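Local atomic coordinates of uroporphyrin-III C-methyltransferase (Thermus thermophilus, PDB entry 1VE2), a protein that probably methylates uroporphyrinogen III, using S-adenosyl-L-methionine as methyl donor, in porphyrin biosynthesis. Residues T180-L185 against G198-L203. Numbering follows the deposited sequence.
Sequences TPLALL and GRVEDL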
loop_
_atom_site.group_PDB
_atom_site.type_symbol
_atom_site.label_atom_id
_atom_site.label_comp_id
_atom_site.label_asym_id
_atom_site.label_seq_id
_atom_site.Cartn_x
_atom_site.Cartn_y
_atom_site.Cartn_z
ATOM N N THR A 180 11.519 12.390 19.174
ATOM C CA THR A 180 10.846 12.175 17.896
ATOM C C THR A 180 9.345 11.935 18.010
ATOM O O THR A 180 8.895 11.107 18.803
ATOM C CB THR A 180 11.471 10.985 17.138
ATOM O OG1 THR A 180 12.874 11.207 16.982
ATOM C CG2 THR A 180 10.838 10.839 15.757
ATOM N N PRO A 181 8.547 12.671 17.219
ATOM C CA PRO A 181 7.090 12.522 17.235
ATOM C C PRO A 181 6.708 11.075 16.932
ATOM O O PRO A 181 7.294 10.444 16.053
ATOM C CB PRO A 181 6.638 13.481 16.139
ATOM C CG PRO A 181 7.650 14.569 16.222
ATOM C CD PRO A 181 8.945 13.805 16.367
ATOM N N LEU A 182 5.730 10.560 17.669
ATOM C CA LEU A 182 5.267 9.191 17.493
ATOM C C LEU A 182 3.748 9.113 17.580
ATOM O O LEU A 182 3.123 9.789 18.405
ATOM C CB LEU A 182 5.895 8.283 18.553
ATOM C CG LEU A 182 5.610 6.780 18.450
ATOM C CD1 LEU A 182 6.758 6.001 19.053
ATOM C CD2 LEU A 182 4.302 6.442 19.140
ATOM N N ALA A 183 3.158 8.287 16.722
ATOM C CA ALA A 183 1.715 8.114 16.700
ATOM C C ALA A 183 1.334 6.654 16.885
ATOM O O ALA A 183 2.012 5.751 16.395
ATOM C CB ALA A 183 1.150 8.636 15.392
ATOM N N LEU A 184 0.252 6.427 17.618
ATOM C CA LEU A 184 -0.255 5.082 17.857
ATOM C C LEU A 184 -1.685 5.083 17.329
ATOM O O LEU A 184 -2.529 5.830 17.814
ATOM C CB LEU A 184 -0.232 4.752 19.353
ATOM C CG LEU A 184 1.149 4.677 20.011
ATOM C CD1 LEU A 184 0.993 4.397 21.503
ATOM C CD2 LEU A 184 1.981 3.585 19.354
ATOM N N LEU A 185 -1.952 4.264 16.319
ATOM C CA LEU A 185 -3.278 4.225 15.725
ATOM C C LEU A 185 -3.874 2.831 15.786
ATOM O O LEU A 185 -3.372 1.897 15.156
ATOM C CB LEU A 185 -3.215 4.698 14.270
ATOM C CG LEU A 185 -2.474 6.013 14.019
ATOM C CD1 LEU A 185 -0.971 5.762 13.999
ATOM C CD2 LEU A 185 -2.921 6.605 12.692
ATOM N N GLY A 198 2.223 11.695 20.333
ATOM C CA GLY A 198 3.184 12.075 21.351
ATOM C C GLY A 198 4.609 11.962 20.849
ATOM O O GLY A 198 4.910 12.366 19.727
ATOM N N ARG A 199 5.484 11.407 21.681
ATOM C CA ARG A 199 6.887 11.242 21.327
ATOM C C ARG A 199 7.382 9.877 21.795
ATOM O O ARG A 199 6.748 9.231 22.631
ATOM C CB ARG A 199 7.726 12.353 21.971
ATOM C CG ARG A 199 7.334 13.763 21.547
ATOM C CD ARG A 199 8.133 14.816 22.311
ATOM N NE ARG A 199 7.691 16.182 22.023
ATOM C CZ ARG A 199 7.893 16.815 20.870
ATOM N NH1 ARG A 199 8.537 16.213 19.878
ATOM N NH2 ARG A 199 7.449 18.055 20.705
ATOM N N VAL A 200 8.514 9.439 21.255
ATOM C CA VAL A 200 9.075 8.144 21.623
ATOM C C VAL A 200 9.249 8.018 23.134
ATOM O O VAL A 200 8.934 6.982 23.716
ATOM C CB VAL A 200 10.451 7.909 20.947
ATOM C CG1 VAL A 200 11.033 6.582 21.399
ATOM C CG2 VAL A 200 10.298 7.920 19.436
ATOM N N GLU A 201 9.742 9.076 23.763
ATOM C CA GLU A 201 9.976 9.065 25.204
ATOM C C GLU A 201 8.710 8.816 26.022
ATOM O O GLU A 201 8.783 8.298 27.135
ATOM C CB GLU A 201 10.627 10.385 25.638
ATOM C CG GLU A 201 9.689 11.584 25.647
ATOM C CD GLU A 201 10.432 12.901 25.742
ATOM O OE1 GLU A 201 11.514 12.926 26.360
ATOM O OE2 GLU A 201 9.932 13.914 25.206
ATOM N N ASP A 202 7.552 9.176 25.475
ATOM C CA ASP A 202 6.295 8.979 26.191
ATOM C C ASP A 202 5.971 7.510 26.439
ATOM O O ASP A 202 5.129 7.194 27.279
ATOM C CB ASP A 202 5.136 9.627 25.438
ATOM C CG ASP A 202 5.316 11.119 25.269
ATOM O OD1 ASP A 202 5.850 11.764 26.195
ATOM O OD2 ASP A 202 4.911 11.649 24.216
ATOM N N LEU A 203 6.629 6.615 25.708
ATOM C CA LEU A 203 6.398 5.181 25.868
ATOM C C LEU A 203 7.002 4.688 27.180
ATOM O O LEU A 203 7.929 5.299 27.709
ATOM C CB LEU A 203 7.027 4.403 24.705
ATOM C CG LEU A 203 6.547 4.684 23.277
ATOM C CD1 LEU A 203 7.286 3.766 22.316
ATOM C CD2 LEU A 203 5.046 4.460 23.169
#
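Thr180 O takes one hydrogen bond and one weaker CA-H...O contact from 198-203: Val200 N donates a hydrogen bond of 3.0 Å to Thr180 O, nearly in line with its C=O, and Arg199 CA makes the CA-H...O approach. Within the strand, Pro181 and Arg199 form an antiparallel non-hydrogen-bonded pair, and Leu182 and Gly198 the hydrogen-bonded pair after it. Leu182 N reaches Gly198 O at 2.9 Å from above the carbonyl plane, and Pro181 CA touches the same oxygen at 3.3 Å; Gly198 N returns a bond to Leu182 O. Beyond Arg199 the chain leaves the sheet in a 3-10 turn, tied back where Asp202 OD2 accepts a hydrogen bond from Arg199 N. This turn puts Val200 and Leu203 beside Leu182. Leu182 CG lies anti to the backbone N (chi1 -175°); from it CD1 reaches 4.0 Å from Val200 CG2 and 4.0 Å from Leu203 CD1, the side chain crossing each at about a right angle. Leu172 of helix 168-173 packs against all three. Arg199 instead extends past Pro181, where NH1 lies 4.1 Å from Pro181 CG and hydrogen-bonds to Glu179 O. The arrangement is an antiparallel beta hairpin, 181-186 with 194-199, at the edge of the mixed sheet in the C-terminal half of the tetrapyrrole methylase fold.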